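Local coordinates for aminoglycoside 3'-phosphotransferase AphA1-IAB (Acinetobacter baumannii, PDB 4FEW), which confers resistance to kanamycin and related aminoglycosides, catalysing transfer of a phosphate group from ATP to the drug's 3'-hydroxyl, at residues P51-K56 and L98-P103. Sequence-based numbering, arbitrary orientation.
Sequences PELFLK and LTTAIP. With PP2 (1-tert-butyl-3-(4-chloro-phenyl)-1H-pyrazolo[3,4-D]pyrimidin-4-ylamine), chain H.
Phe54 O is gripped by more than one group. Thr99 N donates to Phe54 O at 2.8 Å. Leu98 CA adds a CH...O contact to Phe54 O at 3.3 Å, and a water shared with Thr99 OG1 bonds it weakly. The return bond, from Phe54 N to Thr99 O, is also 2.8 Å, so Phe54 and Thr99 form an antiparallel hydrogen-bonded pair. Past the end of strand 94-100, Ala101 N still reaches Glu52 O at 3.0 Å. This bond is straight at the hydrogen, but the donor sits 35° from the carbonyl plane. Phe54 and Thr99 point to one face of the sheet, where the inhibitor PP2 lies. The pyrazolopyrimidine covers one face of the Phe54 ring, with CE2 3.4 Å from PP2 C6. Ala101 CB meets the same ring at its edge, near the ring plane. The extended Glu52 chain passes beside this methyl, while its OE2 is held by a salt bridge to Arg43. Next along the chain, Ile102 N donates to PP2 N4 at 2.9 Å, and PP2 N25 donates back to Ile102 O. This paired backbone bonding is characteristic of a kinase hinge, here consistent with inhibitor binding in the nucleotide pocket. Leu55 and Leu98 lie on the other face of the sheet. With CG anti to the backbone N (chi1 -178°), Leu98 brings CD1 within 3.8 Å of Leu53 CD1. Leu55 CD1 touches Leu98 CB more loosely. The two segments belong to the central and adjoining strands of the five-stranded antiparallel sheet of the kinase-like N-terminal lobe. Strand 40-45 flanks 53-59, strand 85-91 flanks 94-100, and Lys56 reaches Glu69 on helix 61-76.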
ATOM      1  N   PRO A  51      -7.449  -9.812 -19.911  1.00 50.22           N
ATOM      2  CA  PRO A  51      -6.326  -9.303 -19.112  1.00 39.60           C
ATOM      3  C   PRO A  51      -6.037 -10.191 -17.911  1.00 49.67           C
ATOM      4  O   PRO A  51      -6.920 -10.907 -17.443  1.00 37.72           O
ATOM      5  CB  PRO A  51      -6.830  -7.937 -18.632  1.00 36.40           C
ATOM      6  CG  PRO A  51      -8.325  -8.077 -18.612  1.00 35.25           C
ATOM      7  CD  PRO A  51      -8.655  -8.974 -19.778  1.00 37.00           C
ATOM      8  N   GLU A  52      -4.801 -10.148 -17.432  1.00 35.47           N
ATOM      9  CA  GLU A  52      -4.454 -10.783 -16.174  1.00 51.20           C
ATOM     10  C   GLU A  52      -5.276 -10.124 -15.071  1.00 36.92           C
ATOM     11  O   GLU A  52      -5.438  -8.902 -15.071  1.00 31.49           O
ATOM     12  CB  GLU A  52      -2.964 -10.595 -15.899  1.00 38.66           C
ATOM     13  CG  GLU A  52      -2.476 -11.210 -14.603  1.00 50.04           C
ATOM     14  CD  GLU A  52      -0.967 -11.119 -14.452  1.00 64.56           C
ATOM     15  OE1 GLU A  52      -0.450 -10.000 -14.245  1.00 56.08           O
ATOM     16  OE2 GLU A  52      -0.295 -12.168 -14.548  1.00 52.44           O
ATOM     17  N   LEU A  53      -5.800 -10.928 -14.146  1.00 36.52           N
ATOM     18  CA  LEU A  53      -6.513 -10.388 -12.979  1.00 37.56           C
ATOM     19  C   LEU A  53      -5.844 -10.792 -11.672  1.00 42.86           C
ATOM     20  O   LEU A  53      -5.060 -11.746 -11.629  1.00 35.99           O
ATOM     21  CB  LEU A  53      -7.962 -10.884 -12.944  1.00 34.81           C
ATOM     22  CG  LEU A  53      -8.818 -10.672 -14.187  1.00 35.86           C
ATOM     23  CD1 LEU A  53     -10.209 -11.240 -13.984  1.00 33.87           C
ATOM     24  CD2 LEU A  53      -8.879  -9.190 -14.508  1.00 31.97           C
ATOM     25  N   PHE A  54      -6.170 -10.069 -10.604  1.00 29.97           N
ATOM     26  CA  PHE A  54      -5.836 -10.523  -9.260  1.00 38.53           C
ATOM     27  C   PHE A  54      -7.098 -10.664  -8.426  1.00 28.44           C
ATOM     28  O   PHE A  54      -8.003  -9.838  -8.520  1.00 29.17           O
ATOM     29  CB  PHE A  54      -4.835  -9.587  -8.583  1.00 30.75           C
ATOM     30  CG  PHE A  54      -3.406  -9.835  -8.997  1.00 33.17           C
ATOM     31  CD1 PHE A  54      -2.641 -10.792  -8.351  1.00 33.98           C
ATOM     32  CD2 PHE A  54      -2.836  -9.126 -10.045  1.00 28.18           C
ATOM     33  CE1 PHE A  54      -1.329 -11.039  -8.742  1.00 47.72           C
ATOM     34  CE2 PHE A  54      -1.529  -9.356 -10.432  1.00 29.50           C
ATOM     35  CZ  PHE A  54      -0.774 -10.321  -9.785  1.00 31.95           C
ATOM     36  N   LEU A  55      -7.165 -11.729  -7.635  1.00 29.42           N
ATOM     37  CA  LEU A  55      -8.252 -11.912  -6.679  1.00 29.21           C
ATOM     38  C   LEU A  55      -7.694 -11.983  -5.263  1.00 28.63           C
ATOM     39  O   LEU A  55      -6.824 -12.796  -4.973  1.00 32.71           O
ATOM     40  CB  LEU A  55      -9.049 -13.177  -7.001  1.00 31.62           C
ATOM     41  CG  LEU A  55     -10.224 -13.519  -6.080  1.00 31.55           C
ATOM     42  CD1 LEU A  55     -11.284 -12.428  -6.110  1.00 33.51           C
ATOM     43  CD2 LEU A  55     -10.830 -14.855  -6.480  1.00 33.99           C
ATOM     44  N   LYS A  56      -8.185 -11.110  -4.395  1.00 27.10           N
ATOM     45  CA  LYS A  56      -7.810 -11.108  -2.993  1.00 31.16           C
ATOM     46  C   LYS A  56      -8.970 -11.647  -2.181  1.00 44.26           C
ATOM     47  O   LYS A  56     -10.105 -11.237  -2.392  1.00 28.85           O
ATOM     48  CB  LYS A  56      -7.532  -9.687  -2.516  1.00 24.65           C
ATOM     49  CG  LYS A  56      -6.092  -9.238  -2.581  1.00 33.82           C
ATOM     50  CD  LYS A  56      -5.891  -8.000  -1.721  1.00 35.69           C
ATOM     51  CE  LYS A  56      -4.507  -7.409  -1.900  1.00 22.61           C
ATOM     52  NZ  LYS A  56      -4.238  -6.414  -0.820  1.00 34.74           N
ATOM     53  N   LEU A  98     -11.665  -8.506  -6.735  1.00 27.82           N
ATOM     54  CA  LEU A  98     -11.110  -8.874  -8.041  1.00 29.13           C
ATOM     55  C   LEU A  98     -10.699  -7.621  -8.798  1.00 36.13           C
ATOM     56  O   LEU A  98     -11.534  -6.761  -9.080  1.00 25.21           O
ATOM     57  CB  LEU A  98     -12.150  -9.648  -8.862  1.00 28.42           C
ATOM     58  CG  LEU A  98     -11.762 -10.174 -10.250  1.00 29.89           C
ATOM     59  CD1 LEU A  98     -10.710 -11.275 -10.170  1.00 35.47           C
ATOM     60  CD2 LEU A  98     -12.990 -10.667 -11.009  1.00 33.92           C
ATOM     61  N   THR A  99      -9.419  -7.514  -9.128  1.00 25.40           N
ATOM     62  CA  THR A  99      -8.922  -6.335  -9.828  1.00 24.60           C
ATOM     63  C   THR A  99      -8.169  -6.716 -11.095  1.00 36.14           C
ATOM     64  O   THR A  99      -7.694  -7.838 -11.214  1.00 26.99           O
ATOM     65  CB  THR A  99      -7.998  -5.497  -8.934  1.00 23.12           C
ATOM     66  OG1 THR A  99      -6.864  -6.284  -8.539  1.00 24.60           O
ATOM     67  CG2 THR A  99      -8.750  -5.045  -7.691  1.00 22.06           C
ATOM     68  N   THR A 100      -8.070  -5.782 -12.042  1.00 29.71           N
ATOM     69  CA  THR A 100      -7.213  -5.978 -13.214  1.00 32.27           C
ATOM     70  C   THR A 100      -5.768  -5.708 -12.832  1.00 30.50           C
ATOM     71  O   THR A 100      -5.480  -4.768 -12.094  1.00 43.44           O
ATOM     72  CB  THR A 100      -7.581  -5.054 -14.399  1.00 36.99           C
ATOM     73  OG1 THR A 100      -7.282  -3.692 -14.060  1.00 37.37           O
ATOM     74  CG2 THR A 100      -9.056  -5.201 -14.781  1.00 27.74           C
ATOM     75  N   ALA A 101      -4.862  -6.539 -13.333  1.00 28.17           N
ATOM     76  CA  ALA A 101      -3.451  -6.382 -13.022  1.00 32.02           C
ATOM     77  C   ALA A 101      -2.891  -5.184 -13.770  1.00 45.76           C
ATOM     78  O   ALA A 101      -3.341  -4.851 -14.862  1.00 35.89           O
ATOM     79  CB  ALA A 101      -2.664  -7.660 -13.377  1.00 31.78           C
ATOM     80  N   ILE A 102      -1.926  -4.517 -13.156  1.00 29.27           N
ATOM     81  CA  ILE A 102      -1.113  -3.563 -13.872  1.00 26.33           C
ATOM     82  C   ILE A 102       0.077  -4.330 -14.431  1.00 27.94           C
ATOM     83  O   ILE A 102       0.897  -4.847 -13.676  1.00 32.20           O
ATOM     84  CB  ILE A 102      -0.632  -2.459 -12.941  1.00 32.67           C
ATOM     85  CG1 ILE A 102      -1.833  -1.718 -12.353  1.00 26.13           C
ATOM     86  CG2 ILE A 102       0.275  -1.498 -13.691  1.00 33.48           C
ATOM     87  CD1 ILE A 102      -1.438  -0.598 -11.436  1.00 32.47           C
ATOM     88  N   PRO A 103       0.161  -4.431 -15.759  1.00 29.29           N
ATOM     89  CA  PRO A 103       1.241  -5.211 -16.378  1.00 31.23           C
ATOM     90  C   PRO A 103       2.623  -4.655 -16.047  1.00 43.37           C
ATOM     91  O   PRO A 103       2.780  -3.447 -15.907  1.00 30.87           O
ATOM     92  CB  PRO A 103       0.948  -5.105 -17.882  1.00 41.24           C
ATOM     93  CG  PRO A 103       0.072  -3.901 -18.032  1.00 33.69           C
ATOM     94  CD  PRO A 103      -0.698  -3.755 -16.748  1.00 31.43           C
TER
HETATM   95  C1  PP2 H 302      -1.354  -6.528  -7.960  0.87 22.70           C
HETATM   96  N2  PP2 H 302      -2.433  -5.822  -8.334  0.87 23.25           N
HETATM   97  C3  PP2 H 302      -2.486  -5.280  -9.529  0.87 26.29           C
HETATM   98  N4  PP2 H 302      -1.486  -5.406 -10.382  0.87 16.99           N
HETATM   99  C5  PP2 H 302      -0.375  -6.083 -10.079  0.87 30.05           C
HETATM  100  C6  PP2 H 302      -0.274  -6.681  -8.821  0.87 15.80           C
HETATM  101  C8  PP2 H 302       0.633  -7.461  -8.083  0.87 31.23           C
HETATM  102  N9  PP2 H 302       0.075  -7.701  -6.898  0.87 23.30           N
HETATM  103  N10 PP2 H 302      -1.041  -7.176  -6.836  0.87 30.69           N
HETATM  104  C11 PP2 H 302       1.891  -7.937  -8.450  0.87 31.48           C
HETATM  105  C12 PP2 H 302       2.472  -7.692  -9.684  0.87 81.80           C
HETATM  106  C13 PP2 H 302       3.720  -8.193 -10.010  0.87 85.15           C
HETATM  107  C14 PP2 H 302       4.405  -8.963  -9.083  0.87 46.58           C
HETATM  108  C15 PP2 H 302       3.838  -9.226  -7.841  0.87115.25           C
HETATM  109  C16 PP2 H 302       2.583  -8.717  -7.529  0.87 73.45           C
HETATM  110  C22 PP2 H 302      -1.904  -7.255  -5.626  0.87 22.82           C
HETATM  111  C23 PP2 H 302      -3.174  -8.026  -5.963  0.87 16.04           C
HETATM  112  C24 PP2 H 302      -1.096  -7.966  -4.544  0.87 32.07           C
HETATM  113  C25 PP2 H 302      -2.247  -5.833  -5.151  0.87 31.35           C
HETATM  114  N25 PP2 H 302       0.564  -6.146 -11.015  0.87 26.51           N
HETATM  115 CL   PP2 H 302       5.965  -9.586  -9.486  0.87 70.80          CL
HETATM  116  O   HOH W   1      -4.239  -6.238 -16.745  0.55 28.91           O
HETATM  117  O   HOH W   2      -7.425  -7.841  -6.104  1.00 27.92           O